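Local atomic coordinates of farnesyl pyrophosphate synthase (PDB entry 3ZOU), a protein that catalyses the condensation of isopentenyl diphosphate with allylic diphosphates to make farnesyl diphosphate, the C15 precursor of many isoprenoids. Residues L169-A172 against A173-M177; L217-Q220 against V221-I225. All coordinates share one frame; numbering follows the deposited sequence. Where two conformers were deposited one is given.

Contact 1. Residues L169-A172 against A173-M177; sequences LDQA and ALEVM
Leu169 lays one branch over Ala173, its CD2 methyl 3.9 Å from Ala173 CB, while the other branch reaches the next residue, with CD1 4.3 Å from CD1 of Leu174. Leu169 directly precedes the N-cap and Leu174 is the fourth residue of the helix, so the pair forms a hydrophobic staple across the start of helix 171-196. Ala173, small, lets the leucine pass close to the backbone.

Asp170 is the N-cap. Its CG sits between the backbone N and the carbonyl carbon (chi1 59°), a torsion that folds the carboxylate back over the first turn, where OD1 accepts from Ala173 N at 3.0 Å. Since Ala173 has no polar side chain to return the bond, the cap is one-sided and not a full capping box. The carbonyl of Asp170 then accepts from Leu174 N at 2.9 Å, opening the regular helical bonding.

Starting from the next residue, Gln171 and Glu175, one turn apart, run side by side. Both chains are extended beyond CG, which brings Gln171 NE2 to Glu175 OE2 at 3.0 Å with an N-H...O angle of 166°. The oxygen lies in the amide plane, yet it is met from above the carboxylate plane, because the two flat groups stand 88° apart. Tyr262 OH also bonds to OE2, so this oxygen is shared between the helix and helix 256-273. Leu174, buried, packs on Tyr250 and Leu253 of helix 250-254.

An acidic cap suits this end: a carboxylate accepts from a first-turn N-H, which has no carbonyl of an earlier helical turn to bond, and probably interacts favourably with the helix dipole. Gln171 gives the Glu175 carboxylate one donor and Tyr262 another, so its charge is probably stabilised by both bonds.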
ATOM      1  N   LEU A 169     -12.237 -24.191 -14.850  1.00 49.02           N
ATOM      2  CA  LEU A 169     -13.073 -23.006 -14.750  1.00 44.70           C
ATOM      3  C   LEU A 169     -13.957 -22.951 -15.963  1.00 36.18           C
ATOM      4  O   LEU A 169     -13.525 -23.310 -17.028  1.00 36.47           O
ATOM      5  CB  LEU A 169     -12.210 -21.750 -14.786  1.00 45.67           C
ATOM      6  CG  LEU A 169     -11.190 -21.562 -13.671  1.00 49.16           C
ATOM      7  CD1 LEU A 169     -10.472 -20.253 -13.925  1.00 53.55           C
ATOM      8  CD2 LEU A 169     -11.882 -21.525 -12.320  1.00 51.73           C
ATOM      9  N   ASP A 170     -15.171 -22.454 -15.815  1.00 31.27           N
ATOM     10  CA  ASP A 170     -15.984 -22.161 -16.978  1.00 28.28           C
ATOM     11  C   ASP A 170     -15.650 -20.734 -17.400  1.00 27.94           C
ATOM     12  O   ASP A 170     -14.815 -20.037 -16.720  1.00 24.66           O
ATOM     13  CB  ASP A 170     -17.490 -22.439 -16.747  1.00 30.30           C
ATOM     14  CG  ASP A 170     -18.111 -21.659 -15.620  1.00 31.21           C
ATOM     15  OD1 ASP A 170     -17.468 -20.776 -15.021  1.00 28.34           O
ATOM     16  OD2 ASP A 170     -19.311 -21.932 -15.305  1.00 32.50           O
ATOM     17  N   GLN A 171     -16.260 -20.273 -18.488  1.00 24.51           N
ATOM     18  CA  GLN A 171     -16.026 -18.915 -18.934  1.00 21.07           C
ATOM     19  C   GLN A 171     -16.355 -17.874 -17.847  1.00 19.89           C
ATOM     20  O   GLN A 171     -15.604 -16.908 -17.668  1.00 18.63           O
ATOM     21  CB  GLN A 171     -16.881 -18.571 -20.169  1.00 22.81           C
ATOM     22  CG  GLN A 171     -16.486 -17.231 -20.769  1.00 24.15           C
ATOM     23  CD  GLN A 171     -17.323 -16.908 -21.992  1.00 27.43           C
ATOM     24  OE1 GLN A 171     -18.092 -17.763 -22.474  1.00 29.69           O
ATOM     25  NE2 GLN A 171     -17.248 -15.675 -22.456  1.00 29.55           N
ATOM     26  N   ALA A 172     -17.478 -18.039 -17.138  1.00 19.04           N
ATOM     27  CA  ALA A 172     -17.881 -17.086 -16.133  1.00 18.73           C
ATOM     28  C   ALA A 172     -16.784 -16.954 -15.035  1.00 17.94           C
ATOM     29  O   ALA A 172     -16.436 -15.840 -14.645  1.00 17.41           O
ATOM     30  CB  ALA A 172     -19.239 -17.446 -15.504  1.00 21.21           C
ATOM     31  N   ALA A 173     -16.253 -18.060 -14.575  1.00 19.55           N
ATOM     32  CA  ALA A 173     -15.246 -18.052 -13.556  1.00 18.25           C
ATOM     33  C   ALA A 173     -13.903 -17.497 -14.079  1.00 18.03           C
ATOM     34  O   ALA A 173     -13.204 -16.773 -13.347  1.00 17.35           O
ATOM     35  CB  ALA A 173     -15.062 -19.433 -12.960  1.00 18.82           C
ATOM     36  N   LEU A 174     -13.566 -17.805 -15.325  1.00 17.09           N
ATOM     37  CA  LEU A 174     -12.363 -17.237 -15.924  1.00 16.87           C
ATOM     38  C   LEU A 174     -12.507 -15.725 -15.950  1.00 16.50           C
ATOM     39  O   LEU A 174     -11.516 -15.016 -15.661  1.00 15.51           O
ATOM     40  CB  LEU A 174     -12.126 -17.796 -17.324  1.00 17.77           C
ATOM     41  CG  LEU A 174     -10.859 -17.305 -18.058  1.00 18.42           C
ATOM     42  CD1 LEU A 174      -9.603 -17.743 -17.285  1.00 19.46           C
ATOM     43  CD2 LEU A 174     -10.788 -17.862 -19.457  1.00 19.86           C
ATOM     44  N   GLU A 175     -13.685 -15.234 -16.259  1.00 15.44           N
ATOM     45  CA  GLU A 175     -13.931 -13.796 -16.376  1.00 15.56           C
ATOM     46  C   GLU A 175     -13.923 -13.090 -15.014  1.00 14.95           C
ATOM     47  O   GLU A 175     -13.382 -11.966 -14.898  1.00 14.01           O
ATOM     48  CB  GLU A 175     -15.164 -13.470 -17.205  1.00 19.29           C
ATOM     49  CG  GLU A 175     -14.852 -13.847 -18.647  1.00 23.39           C
ATOM     50  CD  GLU A 175     -15.945 -13.488 -19.632  1.00 25.55           C
ATOM     51  OE1 GLU A 175     -17.026 -13.021 -19.201  1.00 26.57           O
ATOM     52  OE2 GLU A 175     -15.677 -13.659 -20.836  1.00 26.27           O
ATOM     53  N   VAL A 176     -14.479 -13.776 -13.999  1.00 14.84           N
ATOM     54  CA  VAL A 176     -14.402 -13.227 -12.619  1.00 13.66           C
ATOM     55  C   VAL A 176     -12.901 -13.043 -12.256  1.00 13.89           C
ATOM     56  O   VAL A 176     -12.514 -12.022 -11.699  1.00 12.85           O
ATOM     57  CB  VAL A 176     -15.044 -14.178 -11.586  1.00 14.85           C
ATOM     58  CG1 VAL A 176     -14.685 -13.823 -10.138  1.00 14.66           C
ATOM     59  CG2 VAL A 176     -16.556 -14.071 -11.740  1.00 15.69           C
ATOM     60  N   MET A 177     -12.086 -14.031 -12.587  0.60 12.64           N
ATOM     61  CA  MET A 177     -10.653 -14.002 -12.239  0.60 11.79           C
ATOM     62  C   MET A 177     -10.020 -12.812 -12.946  0.60 11.41           C
ATOM     63  O   MET A 177      -9.344 -11.990 -12.345  0.60 10.72           O
ATOM     64  CB  MET A 177      -9.987 -15.278 -12.652  0.60 11.48           C
ATOM     65  CG  MET A 177      -8.553 -15.414 -12.239  0.60 11.13           C
ATOM     66  SD  MET A 177      -7.347 -14.593 -13.296  0.60 11.65           S
ATOM     67  CE  MET A 177      -7.337 -15.675 -14.730  0.60 12.58           C
TER

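Contact 2. Residues L217-Q220 against V221-I225; sequences LAFQ and VQDDI. With MG (magnesium ion), chain F.
Asp224 N donates to Gln220 O (3.2 Å) one turn back on helix 202-227, beside a magnesium ion that Asp224 binds in the second aspartate-rich (DDxxD) motif of the polyprenyl synthases, which begins with Asp223 and Asp224. The tight side of the helix packs on helix 256-273: Val221 on Tyr262 and Leu266, Leu217 on Tyr262, Ala218 on Leu266. Branched and small side chains suit such close helix packing, and Val221 N bonds to Leu217 O at 2.9 Å.

Between the two sides, Asp223 OD1 lies over the rim of one face of the Phe219 ring, the planes 73° apart, although the exact spacing of this pair is doubtful. OD1 is also salt-bridged to Arg294.

The opposite character belongs to the metal side, where water fills most of the sphere. Asp224 OD1 binds magnesium at 2.1 Å and five waters complete six ligands; Asp224 OD2 accepts from Tyr250 N and from one of the metal's waters. The Gln220 chain is bent at chi2 (-62°), putting OE1 near a further water that joins it to Asp223 OD2. Gln220 also holds a metal-bound water with both its backbone O, at 2.8 Å, and its side-chain OE1, at 2.6 Å.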
ATOM      1  N   LEU A 217     -10.929  -7.248 -20.754  1.00 14.74           N
ATOM      2  CA  LEU A 217     -11.195  -8.580 -21.189  1.00 16.27           C
ATOM      3  C   LEU A 217     -10.669  -8.831 -22.591  1.00 14.63           C
ATOM      4  O   LEU A 217     -10.110  -9.883 -22.910  1.00 13.85           O
ATOM      5  CB  LEU A 217     -12.688  -8.918 -21.115  1.00 17.99           C
ATOM      6  CG  LEU A 217     -13.306  -9.219 -19.775  1.00 20.48           C
ATOM      7  CD1 LEU A 217     -14.703  -9.813 -20.139  1.00 22.86           C
ATOM      8  CD2 LEU A 217     -12.502 -10.251 -18.997  1.00 20.73           C
ATOM      9  N   ALA A 218     -10.855  -7.838 -23.471  1.00 14.82           N
ATOM     10  CA  ALA A 218     -10.322  -7.999 -24.848  1.00 15.19           C
ATOM     11  C   ALA A 218      -8.849  -8.352 -24.899  1.00 15.16           C
ATOM     12  O   ALA A 218      -8.415  -9.221 -25.689  1.00 16.11           O
ATOM     13  CB  ALA A 218     -10.622  -6.747 -25.647  1.00 13.90           C
ATOM     14  N   PHE A 219      -8.044  -7.714 -24.047  1.00 13.77           N
ATOM     15  CA  PHE A 219      -6.681  -7.995 -23.969  1.00 17.36           C
ATOM     16  C   PHE A 219      -6.406  -9.459 -23.635  1.00 14.95           C
ATOM     17  O   PHE A 219      -5.544 -10.084 -24.246  1.00 15.07           O
ATOM     18  CB  PHE A 219      -5.983  -7.198 -22.893  1.00 23.62           C
ATOM     19  CG  PHE A 219      -4.509  -7.399 -22.943  1.00 32.79           C
ATOM     20  CD1 PHE A 219      -3.775  -6.856 -24.006  1.00 35.72           C
ATOM     21  CD2 PHE A 219      -3.843  -8.194 -22.006  1.00 36.18           C
ATOM     22  CE1 PHE A 219      -2.393  -7.074 -24.116  1.00 39.39           C
ATOM     23  CE2 PHE A 219      -2.457  -8.392 -22.094  1.00 39.55           C
ATOM     24  CZ  PHE A 219      -1.740  -7.845 -23.168  1.00 36.97           C
ATOM     25  N   GLN A 220      -7.177  -9.976 -22.691  1.00 14.77           N
ATOM     26  CA  GLN A 220      -6.954 -11.341 -22.250  1.00 15.52           C
ATOM     27  C   GLN A 220      -7.385 -12.358 -23.323  1.00 14.28           C
ATOM     28  O   GLN A 220      -6.705 -13.372 -23.531  1.00 15.59           O
ATOM     29  CB  GLN A 220      -7.689 -11.606 -20.938  1.00 15.79           C
ATOM     30  CG  GLN A 220      -7.131 -10.770 -19.805  1.00 16.02           C
ATOM     31  CD  GLN A 220      -5.673 -11.060 -19.502  1.00 18.22           C
ATOM     32  OE1 GLN A 220      -5.159 -12.173 -19.695  1.00 18.87           O
ATOM     33  NE2 GLN A 220      -4.938 -10.015 -19.116  1.00 21.75           N
ATOM     34  N   VAL A 221      -8.501 -12.057 -23.967  1.00 14.42           N
ATOM     35  CA  VAL A 221      -8.985 -12.926 -25.075  1.00 15.03           C
ATOM     36  C   VAL A 221      -7.964 -12.952 -26.192  1.00 15.23           C
ATOM     37  O   VAL A 221      -7.543 -14.048 -26.697  1.00 15.59           O
ATOM     38  CB  VAL A 221     -10.365 -12.488 -25.567  1.00 13.89           C
ATOM     39  CG1 VAL A 221     -10.803 -13.376 -26.764  1.00 14.63           C
ATOM     40  CG2 VAL A 221     -11.413 -12.488 -24.466  1.00 15.85           C
ATOM     41  N   GLN A 222      -7.540 -11.757 -26.643  1.00 15.81           N
ATOM     42  CA  GLN A 222      -6.553 -11.726 -27.756  1.00 16.86           C
ATOM     43  C   GLN A 222      -5.219 -12.362 -27.346  1.00 17.71           C
ATOM     44  O   GLN A 222      -4.543 -13.009 -28.162  1.00 19.95           O
ATOM     45  CB  GLN A 222      -6.374 -10.287 -28.288  1.00 18.26           C
ATOM     46  CG  GLN A 222      -5.458 -10.130 -29.468  1.00 18.75           C
ATOM     47  CD  GLN A 222      -6.037 -10.784 -30.729  1.00 21.16           C
ATOM     48  OE1 GLN A 222      -7.203 -11.204 -30.743  1.00 20.92           O
ATOM     49  NE2 GLN A 222      -5.229 -10.906 -31.742  1.00 22.46           N
ATOM     50  N   ASP A 223      -4.775 -12.196 -26.103  1.00 17.73           N
ATOM     51  CA  ASP A 223      -3.519 -12.833 -25.687  1.00 20.58           C
ATOM     52  C   ASP A 223      -3.580 -14.371 -25.812  1.00 19.93           C
ATOM     53  O   ASP A 223      -2.601 -14.989 -26.279  1.00 19.62           O
ATOM     54  CB  ASP A 223      -3.198 -12.543 -24.227  1.00 22.27           C
ATOM     55  CG  ASP A 223      -2.469 -11.246 -24.028  1.00 28.65           C
ATOM     56  OD1 ASP A 223      -2.261 -10.489 -25.012  1.00 30.82           O
ATOM     57  OD2 ASP A 223      -2.138 -10.913 -22.839  1.00 32.44           O
ATOM     58  N   ASP A 224      -4.714 -14.932 -25.417  1.00 19.51           N
ATOM     59  CA  ASP A 224      -4.969 -16.363 -25.484  1.00 21.37           C
ATOM     60  C   ASP A 224      -4.951 -16.784 -26.952  1.00 23.87           C
ATOM     61  O   ASP A 224      -4.377 -17.839 -27.306  1.00 24.98           O
ATOM     62  CB  ASP A 224      -6.291 -16.800 -24.862  1.00 20.42           C
ATOM     63  CG  ASP A 224      -6.273 -16.808 -23.322  1.00 18.86           C
ATOM     64  OD1 ASP A 224      -5.223 -16.489 -22.767  1.00 19.86           O
ATOM     65  OD2 ASP A 224      -7.330 -17.156 -22.766  1.00 20.89           O
ATOM     66  N   ILE A 225      -5.564 -15.980 -27.820  1.00 21.28           N
ATOM     67  CA  ILE A 225      -5.630 -16.329 -29.222  1.00 20.34           C
ATOM     68  C   ILE A 225      -4.231 -16.353 -29.789  1.00 22.70           C
ATOM     69  O   ILE A 225      -3.869 -17.303 -30.495  1.00 26.32           O
ATOM     70  CB  ILE A 225      -6.519 -15.364 -29.996  1.00 20.28           C
ATOM     71  CG1 ILE A 225      -7.977 -15.578 -29.647  1.00 20.01           C
ATOM     72  CG2 ILE A 225      -6.252 -15.479 -31.522  1.00 21.21           C
ATOM     73  CD1 ILE A 225      -8.878 -14.439 -29.991  1.00 19.76           C
TER
HETATM   74 MG    MG F1298      -4.866 -16.153 -20.686  0.80 33.62          MG
HETATM   75  O   HOH W   1      -2.573 -12.519 -20.672  1.00 25.42           O
HETATM   76  O   HOH W   2      -5.655 -14.364 -21.088  1.00 25.99           O
HETATM   77  O   HOH W   3      -7.221 -16.647 -20.224  1.00 26.04           O
HETATM   78  O   HOH W   4      -2.887 -15.270 -21.237  1.00 39.18           O
HETATM   79  O   HOH W   5      -4.015 -18.132 -20.728  1.00 28.73           O
HETATM   80  O   HOH W   6      -4.334 -15.718 -18.889  1.00 27.64           O

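How the contacts relate
Contact 1 comes first along the chain, at the N-terminal end of helix 171-196, and contact 2 follows near the C-terminal end of the next helix, 202-227. Their centres are 13 Å apart on the same side of the chain's centre, and the two helices touch where Glu175 CD packs on Leu217 CD1 at 3.9 Å. Tyr250 and Tyr262 border both contacts, tying them to helices 250-254 and 256-273 of the mainly helical fold. The side chain of Leu174 lies about 6 Å from the magnesium ion bound by Asp224, so this one residue of contact 1 belongs to the surroundings of the metal site in contact 2, near the bound geranyl diphosphate.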